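Local coordinates for protein cyclohexadienyl dehydratase (PDB 5JOS) that probably catalyses the dehydration of prephenate and arogenate in phenylalanine biosynthesis, as an ancestral enzyme built on a periplasmic solute-binding protein fold, at residues E169-R174 against P193-V198; T158-E161 against E165-Q168; T112-K117 against Y187-H192. One frame throughout, in Å; residues are numbered along the deposited sequence.

Contact 1: E169-R174 against P193-V198; sequences EVASGR and PGLAAV. With NA (sodium ion), chain B.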
loop_
_atom_site.group_PDB
_atom_site.type_symbol
_atom_site.label_atom_id
_atom_site.label_comp_id
_atom_site.label_asym_id
_atom_site.label_seq_id
_atom_site.Cartn_x
_atom_site.Cartn_y
_atom_site.Cartn_z
ATOM N N GLU A 169 -2.089 25.488 3.345
ATOM C CA GLU A 169 -2.408 26.050 4.660
ATOM C C GLU A 169 -1.535 25.437 5.737
ATOM O O GLU A 169 -1.179 26.115 6.673
ATOM C CB GLU A 169 -3.850 25.770 5.048
ATOM C CG GLU A 169 -4.870 26.390 4.102
ATOM C CD GLU A 169 -4.718 27.865 4.015
ATOM O OE1 GLU A 169 -4.813 28.515 5.047
ATOM O OE2 GLU A 169 -4.450 28.380 2.917
ATOM N N VAL A 170 -1.284 24.121 5.671
ATOM C CA VAL A 170 -0.393 23.487 6.629
ATOM C C VAL A 170 1.024 24.062 6.510
ATOM O O VAL A 170 1.604 24.462 7.484
ATOM C CB VAL A 170 -0.391 21.945 6.494
ATOM C CG1 VAL A 170 0.647 21.310 7.382
ATOM C CG2 VAL A 170 -1.762 21.408 6.903
ATOM N N ALA A 171 1.572 24.061 5.304
ATOM C CA ALA A 171 2.920 24.497 5.035
ATOM C C ALA A 171 3.141 25.879 5.455
ATOM O O ALA A 171 4.235 26.158 5.877
ATOM C CB ALA A 171 3.269 24.437 3.550
ATOM N N SER A 172 2.164 26.766 5.260
ATOM C CA SER A 172 2.402 28.177 5.526
ATOM C C SER A 172 2.111 28.411 6.992
ATOM O O SER A 172 2.247 29.503 7.440
ATOM C CB SER A 172 1.426 29.040 4.705
ATOM O OG SER A 172 0.092 28.661 5.151
ATOM N N GLY A 173 1.647 27.429 7.750
ATOM C CA GLY A 173 1.514 27.629 9.209
ATOM C C GLY A 173 0.147 28.145 9.615
ATOM O O GLY A 173 -0.065 28.571 10.775
ATOM N N ARG A 174 -0.799 28.080 8.691
ATOM C CA ARG A 174 -2.144 28.512 8.995
ATOM C C ARG A 174 -3.006 27.377 9.506
ATOM O O ARG A 174 -4.123 27.605 9.858
ATOM C CB ARG A 174 -2.788 29.271 7.795
ATOM C CG ARG A 174 -2.086 30.623 7.448
ATOM C CD ARG A 174 -2.775 31.381 6.283
ATOM N NE ARG A 174 -2.742 30.607 5.028
ATOM C CZ ARG A 174 -1.803 30.711 4.087
ATOM N NH1 ARG A 174 -0.807 31.560 4.208
ATOM N NH2 ARG A 174 -1.850 29.951 3.007
ATOM N N PRO A 193 8.920 20.498 0.216
ATOM C CA PRO A 193 9.975 20.321 1.180
ATOM C C PRO A 193 9.595 20.637 2.609
ATOM O O PRO A 193 10.335 20.327 3.523
ATOM C CB PRO A 193 11.039 21.288 0.710
ATOM C CG PRO A 193 10.263 22.382 0.001
ATOM C CD PRO A 193 9.156 21.656 -0.656
ATOM N N GLY A 194 8.515 21.355 2.785
ATOM C CA GLY A 194 8.086 21.828 4.098
ATOM C C GLY A 194 7.068 20.880 4.716
ATOM O O GLY A 194 6.581 21.115 5.793
ATOM N N LEU A 195 6.692 19.829 4.026
ATOM C CA LEU A 195 5.578 18.947 4.564
ATOM C C LEU A 195 6.066 17.508 4.712
ATOM O O LEU A 195 6.998 17.060 4.006
ATOM C CB LEU A 195 4.377 18.938 3.656
ATOM C CG LEU A 195 3.649 20.247 3.349
ATOM C CD1 LEU A 195 2.533 20.065 2.357
ATOM C CD2 LEU A 195 2.998 20.784 4.563
ATOM N N ALA A 196 5.485 16.826 5.675
ATOM C CA ALA A 196 5.737 15.433 5.930
ATOM C C ALA A 196 4.440 14.677 6.160
ATOM O O ALA A 196 3.441 15.211 6.638
ATOM C CB ALA A 196 6.623 15.292 7.150
ATOM N N ALA A 197 4.389 13.453 5.684
ATOM C CA ALA A 197 3.194 12.587 5.909
ATOM C C ALA A 197 3.565 11.665 7.018
ATOM O O ALA A 197 4.622 11.095 6.966
ATOM C CB ALA A 197 2.880 11.725 4.684
ATOM N N VAL A 198 2.727 11.454 8.000
ATOM C CA VAL A 198 3.081 10.528 9.097
ATOM C C VAL A 198 2.156 9.316 9.093
ATOM O O VAL A 198 0.980 9.485 9.232
ATOM C CB VAL A 198 2.955 11.249 10.448
ATOM C CG1 VAL A 198 3.476 10.351 11.563
ATOM C CG2 VAL A 198 3.752 12.541 10.412
HETATM NA NA NA B . 8.399 16.799 1.910
HETATM O O HOH W 1 10.161 17.432 3.420
HETATM O O HOH W 2 9.040 14.599 2.342
#
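Leu195 reaches from the start of strand 195-197 to the last turn of helix 166-171, where Val170 and Ala171 receive it. Its CB leaves the strand beside this helix rather than straight at it, and the first torsion sets CG anti to the carbonyl carbon (chi1 -60°), which swings the branched end inward. There CD2 alone meets Val170 and Ala171: it lies 3.7 Å from Val170 CG1, 3.8 Å from Ala171 CB and 3.6 Å from Ala171 N. The other methyl, CD1, packs against the carbonyl of Phe167, one turn earlier in the helix. A leucine suits the place because its two methyls reach across a single helical turn, while the small Ala171 lets the loop before the strand come close to the helix, its CA 5.9 Å from that of Gly194. No hydrogen bond crosses; the polar work of Leu195 falls to its carbonyl O, a ligand of the sodium ion at 2.5 Å, with the carbonyls of Ala189 and His192 among the others.

Beyond Ala171 the helix closes in a Schellman motif, whose positive phi at Gly173 (92°) calls for glycine. Arg174 then turns back and grips Glu169 side-on, NE to OE1 at 2.9 Å and NH2 to OE2 at 3.0 Å, the carboxylate being met from above its plane. Ser172 OG lies over one face of the guanidinium.

Strand 195-197 is an outermost strand of the five-stranded sheet, paired antiparallel with strand 111-116; helix 182-190 packs on Ala197, and Leu195 is one of the places where helix 166-171 meets the sheet.

Contact 2: T158-E161 against E165-Q168; sequences TVYE and EIFQ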
loop_
_atom_site.group_PDB
_atom_site.type_symbol
_atom_site.label_atom_id
_atom_site.label_comp_id
_atom_site.label_asym_id
_atom_site.label_seq_id
_atom_site.Cartn_x
_atom_site.Cartn_y
_atom_site.Cartn_z
ATOM N N THR A 158 -11.206 23.158 11.217
ATOM C CA THR A 158 -11.777 24.096 10.242
ATOM C C THR A 158 -12.112 23.365 8.921
ATOM O O THR A 158 -11.293 22.593 8.428
ATOM C CB THR A 158 -10.764 25.170 9.906
ATOM O OG1 THR A 158 -10.402 25.895 11.086
ATOM C CG2 THR A 158 -11.328 26.154 8.922
ATOM N N VAL A 159 -13.301 23.637 8.374
ATOM C CA VAL A 159 -13.753 23.112 7.116
ATOM C C VAL A 159 -13.442 24.114 6.010
ATOM O O VAL A 159 -13.802 25.284 6.092
ATOM C CB VAL A 159 -15.268 22.887 7.137
ATOM C CG1 VAL A 159 -15.780 22.251 5.837
ATOM C CG2 VAL A 159 -15.592 21.919 8.240
ATOM N N TYR A 160 -12.761 23.648 4.980
ATOM C CA TYR A 160 -12.397 24.464 3.842
ATOM C C TYR A 160 -13.379 24.192 2.690
ATOM O O TYR A 160 -14.636 24.294 2.870
ATOM C CB TYR A 160 -10.926 24.236 3.473
ATOM C CG TYR A 160 -9.989 24.751 4.554
ATOM C CD1 TYR A 160 -9.862 24.063 5.741
ATOM C CD2 TYR A 160 -9.221 25.892 4.395
ATOM C CE1 TYR A 160 -9.055 24.534 6.764
ATOM C CE2 TYR A 160 -8.338 26.348 5.415
ATOM C CZ TYR A 160 -8.275 25.646 6.580
ATOM O OH TYR A 160 -7.461 26.024 7.639
ATOM N N GLU A 161 -12.851 24.015 1.482
ATOM C CA GLU A 161 -13.669 23.567 0.326
ATOM C C GLU A 161 -12.750 22.613 -0.464
ATOM O O GLU A 161 -11.507 22.706 -0.301
ATOM C CB GLU A 161 -14.146 24.695 -0.537
ATOM C CG GLU A 161 -15.208 25.639 0.047
ATOM C CD GLU A 161 -16.548 25.006 0.342
ATOM O OE1 GLU A 161 -16.889 23.936 -0.245
ATOM O OE2 GLU A 161 -17.282 25.623 1.173
ATOM N N GLU A 165 -6.334 24.670 -1.803
ATOM C CA GLU A 165 -5.116 23.928 -1.475
ATOM C C GLU A 165 -4.841 23.863 0.005
ATOM O O GLU A 165 -4.006 24.589 0.543
ATOM C CB GLU A 165 -3.913 24.566 -2.210
ATOM C CG GLU A 165 -4.116 24.578 -3.694
ATOM C CD GLU A 165 -2.862 25.012 -4.448
ATOM O OE1 GLU A 165 -2.271 26.036 -4.067
ATOM O OE2 GLU A 165 -2.439 24.249 -5.347
ATOM N N ILE A 166 -5.463 22.894 0.662
ATOM C CA ILE A 166 -5.355 22.792 2.099
ATOM C C ILE A 166 -3.974 22.471 2.515
ATOM O O ILE A 166 -3.550 22.912 3.572
ATOM C CB ILE A 166 -6.358 21.748 2.606
ATOM C CG1 ILE A 166 -7.784 22.150 2.194
ATOM C CG2 ILE A 166 -6.338 21.676 4.104
ATOM C CD1 ILE A 166 -8.811 21.026 2.372
ATOM N N PHE A 167 -3.239 21.717 1.676
ATOM C CA PHE A 167 -1.884 21.337 2.050
ATOM C C PHE A 167 -0.997 22.565 2.292
ATOM O O PHE A 167 -0.090 22.561 3.110
ATOM C CB PHE A 167 -1.262 20.397 1.007
ATOM C CG PHE A 167 -0.961 21.032 -0.288
ATOM C CD1 PHE A 167 0.259 21.574 -0.512
ATOM C CD2 PHE A 167 -1.905 21.096 -1.283
ATOM C CE1 PHE A 167 0.590 22.211 -1.724
ATOM C CE2 PHE A 167 -1.616 21.704 -2.478
ATOM C CZ PHE A 167 -0.371 22.273 -2.719
ATOM N N GLN A 168 -1.265 23.605 1.514
ATOM C CA GLN A 168 -0.524 24.834 1.588
ATOM C C GLN A 168 -0.867 25.648 2.825
ATOM O O GLN A 168 -0.021 26.399 3.329
ATOM C CB GLN A 168 -0.815 25.644 0.325
ATOM C CG GLN A 168 0.065 26.820 0.196
ATOM C CD GLN A 168 1.544 26.455 0.327
ATOM O OE1 GLN A 168 2.045 25.570 -0.398
ATOM N NE2 GLN A 168 2.247 27.133 1.267
#
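Ile166 packs against Tyr160 and grazes Glu161 O with its tip. In the residue before it, Glu165, the side chain points away from the strand end, as befits a charged residue at an exposed site, and its carbonyl O takes a weak bond from Gln168 N.

Ile166 is buried, with CG1 anti to the carbonyl carbon (chi1 -58°), which carries the longer branch over to Tyr160. Its CG1 lies 4.0 Å from Tyr160 CB and 4.1 Å from Tyr160 CG, while CD1 comes within 4.0 Å of Tyr160 CB and 4.2 Å of Glu161 O. The isoleucine thus rests against the root of the tyrosine, approaching the ring aslant. A branched aliphatic chain fits here because it fills the corner between tyrosine and sheet without bringing a polar atom inside. No hydrogen bond joins the segments.

Phe167 faces elsewhere, stacking its ring with Tyr188, and the CB of Gln168 lies over one face of that same phenylalanine ring. Gln168 itself touches His192, and its carbonyl O accepts a bond from Ser172 OG, just past the helix end.

The contact sits at the strand-to-helix turn of a beta-alpha-beta crossover, from strand 156-159 at the sheet edge through helix 166-171 to strand 177-181. Tyr160 and Ile166 both lie on Ala137 of strand 135-138, Ile166 and Phe167 on Met178, and Val159 packs against helix 143-151.

Contact 3: T112-K117 against Y187-H192; sequences TPLVRK and YYAKKH. With NA (sodium ion), chain B.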
loop_
_atom_site.group_PDB
_atom_site.type_symbol
_atom_site.label_atom_id
_atom_site.label_comp_id
_atom_site.label_asym_id
_atom_site.label_seq_id
_atom_site.Cartn_x
_atom_site.Cartn_y
_atom_site.Cartn_z
ATOM N N THR A 112 -4.221 9.592 6.521
ATOM C CA THR A 112 -2.866 9.846 6.950
ATOM C C THR A 112 -2.802 11.379 7.247
ATOM O O THR A 112 -3.202 12.213 6.403
ATOM C CB THR A 112 -1.857 9.499 5.832
ATOM O OG1 THR A 112 -1.868 8.081 5.599
ATOM C CG2 THR A 112 -0.411 9.822 6.210
ATOM N N PRO A 113 -2.370 11.749 8.448
ATOM C CA PRO A 113 -2.083 13.177 8.619
ATOM C C PRO A 113 -0.907 13.690 7.794
ATOM O O PRO A 113 0.199 13.078 7.673
ATOM C CB PRO A 113 -1.724 13.287 10.080
ATOM C CG PRO A 113 -1.135 11.958 10.426
ATOM C CD PRO A 113 -1.734 10.940 9.509
ATOM N N LEU A 114 -1.104 14.879 7.341
ATOM C CA LEU A 114 -0.040 15.618 6.682
ATOM C C LEU A 114 0.289 16.859 7.468
ATOM O O LEU A 114 -0.612 17.640 7.812
ATOM C CB LEU A 114 -0.603 16.010 5.353
ATOM C CG LEU A 114 0.243 16.918 4.452
ATOM C CD1 LEU A 114 1.311 16.076 3.863
ATOM C CD2 LEU A 114 -0.663 17.503 3.360
ATOM N N VAL A 115 1.558 17.041 7.789
ATOM C CA VAL A 115 1.965 18.028 8.796
ATOM C C VAL A 115 3.200 18.734 8.291
ATOM O O VAL A 115 3.779 18.318 7.267
ATOM C CB VAL A 115 2.260 17.371 10.110
ATOM C CG1 VAL A 115 1.014 16.618 10.611
ATOM C CG2 VAL A 115 3.495 16.445 10.034
ATOM N N ARG A 116 3.614 19.810 8.927
ATOM C CA ARG A 116 4.896 20.375 8.548
ATOM C C ARG A 116 6.024 19.441 8.882
ATOM O O ARG A 116 5.964 18.661 9.850
ATOM C CB ARG A 116 5.169 21.728 9.248
ATOM C CG ARG A 116 4.254 22.806 8.730
ATOM C CD ARG A 116 4.483 24.151 9.393
ATOM N NE ARG A 116 4.024 24.109 10.765
ATOM C CZ ARG A 116 2.751 24.184 11.168
ATOM N NH1 ARG A 116 1.750 24.314 10.323
ATOM N NH2 ARG A 116 2.487 24.162 12.449
ATOM N N LYS A 117 7.069 19.565 8.076
ATOM C CA LYS A 117 8.245 18.751 8.223
ATOM C C LYS A 117 8.785 18.728 9.685
ATOM O O LYS A 117 9.019 17.677 10.264
ATOM C CB LYS A 117 9.309 19.264 7.270
ATOM C CG LYS A 117 10.697 18.813 7.617
ATOM C CD LYS A 117 11.019 17.571 6.863
ATOM C CE LYS A 117 12.087 17.933 5.873
ATOM N NZ LYS A 117 13.319 18.377 6.604
ATOM N N TYR A 187 1.765 12.120 -1.512
ATOM C CA TYR A 187 2.084 12.865 -2.669
ATOM C C TYR A 187 2.389 14.356 -2.351
ATOM O O TYR A 187 3.360 14.897 -2.865
ATOM C CB TYR A 187 0.920 12.772 -3.593
ATOM C CG TYR A 187 1.051 13.564 -4.851
ATOM C CD1 TYR A 187 1.647 13.050 -6.007
ATOM C CD2 TYR A 187 0.535 14.858 -4.863
ATOM C CE1 TYR A 187 1.732 13.861 -7.178
ATOM C CE2 TYR A 187 0.609 15.651 -5.984
ATOM C CZ TYR A 187 1.193 15.177 -7.122
ATOM O OH TYR A 187 1.172 16.095 -8.133
ATOM N N TYR A 188 1.571 14.987 -1.565
ATOM C CA TYR A 188 1.899 16.308 -1.079
ATOM C C TYR A 188 3.179 16.387 -0.281
ATOM O O TYR A 188 3.957 17.317 -0.495
ATOM C CB TYR A 188 0.814 16.922 -0.259
ATOM C CG TYR A 188 -0.486 17.105 -1.013
ATOM C CD1 TYR A 188 -0.550 17.813 -2.205
ATOM C CD2 TYR A 188 -1.708 16.649 -0.425
ATOM C CE1 TYR A 188 -1.793 17.980 -2.877
ATOM C CE2 TYR A 188 -2.933 16.824 -1.050
ATOM C CZ TYR A 188 -2.973 17.482 -2.270
ATOM O OH TYR A 188 -4.204 17.570 -2.834
ATOM N N ALA A 189 3.458 15.409 0.579
ATOM C CA ALA A 189 4.727 15.412 1.252
ATOM C C ALA A 189 5.858 15.158 0.336
ATOM O O ALA A 189 6.967 15.681 0.522
ATOM C CB ALA A 189 4.718 14.414 2.387
ATOM N N LYS A 190 5.710 14.306 -0.648
ATOM C CA LYS A 190 6.890 14.166 -1.451
ATOM C C LYS A 190 7.237 15.406 -2.259
ATOM O O LYS A 190 8.391 15.653 -2.479
ATOM C CB LYS A 190 6.917 12.926 -2.290
ATOM C CG LYS A 190 6.055 12.809 -3.485
ATOM C CD LYS A 190 6.427 11.493 -4.191
ATOM C CE LYS A 190 5.447 11.209 -5.325
ATOM N NZ LYS A 190 6.203 10.406 -6.342
ATOM N N LYS A 191 6.237 16.203 -2.582
ATOM C CA LYS A 191 6.390 17.288 -3.556
ATOM C C LYS A 191 6.474 18.646 -2.893
ATOM O O LYS A 191 6.463 19.658 -3.580
ATOM C CB LYS A 191 5.192 17.245 -4.567
ATOM C CG LYS A 191 5.407 16.076 -5.543
ATOM C CD LYS A 191 4.626 16.269 -6.861
ATOM C CE LYS A 191 5.370 15.594 -7.998
ATOM N NZ LYS A 191 4.477 15.507 -9.190
ATOM N N HIS A 192 6.566 18.655 -1.565
ATOM C CA HIS A 192 6.758 19.880 -0.841
ATOM C C HIS A 192 7.832 19.711 0.251
ATOM O O HIS A 192 7.678 18.883 1.137
ATOM C CB HIS A 192 5.450 20.306 -0.243
ATOM C CG HIS A 192 5.412 21.729 0.193
ATOM N ND1 HIS A 192 6.314 22.280 1.094
ATOM C CD2 HIS A 192 4.580 22.743 -0.160
ATOM C CE1 HIS A 192 6.022 23.557 1.286
ATOM N NE2 HIS A 192 4.954 23.850 0.557
HETATM NA NA NA B . 8.399 16.799 1.910
HETATM O O HOH W 2 9.040 14.599 2.342
HETATM O O HOH W 1 10.161 17.432 3.420
#
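Apolar packing joins the segments, and Leu114 supplies it from the strand side. Its CG stands anti to the backbone N (chi1 175°), which sends the two methyls to neighbouring residues of helix 182-190. CD2 takes Tyr188, 4.0 Å from both its CB and its ring atom CD2, while CD1 comes within 4.0 Å of Ala189 N and 4.1 Å of Ala189 CB. The leucine and tyrosine side chains cross at about a right angle. Leucine fits because one fork can touch two consecutive helical residues; Ala189 is small enough to let the helix settle on the sheet. An alanine in place of Leu114 is likely to open a gap beneath the helix, with Tyr188 and Ala189 both losing this apolar neighbour.

Strand 111-116 runs antiparallel to both its sheet neighbours, 177-181 and 195-197, and helix 182-190 connects those two in the alpha/beta lobe of a periplasmic binding protein fold.

Metal coordination gathers at the helix end. The sodium ion is bound by Ala189 O and His192 O, each at 2.3 Å, by Leu195 O and by two waters. All three protein ligands are carbonyls, suited to a hard monovalent cation.

Among the polar contacts with the surroundings, Arg116 makes a salt bridge with Asp176 and donates to the carbonyls of Val170 and Ala175. His192 ND1 bonds to Gly194 N.

In the fold
All three contacts belong to one lobe and serve the same five-stranded sheet. Contacts 1 and 3 have centres about 6 Å apart; contact 2 lies about 12 Å from the former and 14 Å from the latter. Helix 166-171 is common to contacts 1 and 2, while strands 111-116 and 195-197, neighbours in the sheet, tie contact 3 to contact 1, as does the sodium ion, bound by carbonyls from both. Along the chain, contact 2 closes before contact 1 opens, contacts 1 and 3 interleave, and contact 3 brackets contact 2. Near and distant parts of the chain are thereby packed into a single unit, whose benzoic acid lies near Glu161 in contact 2.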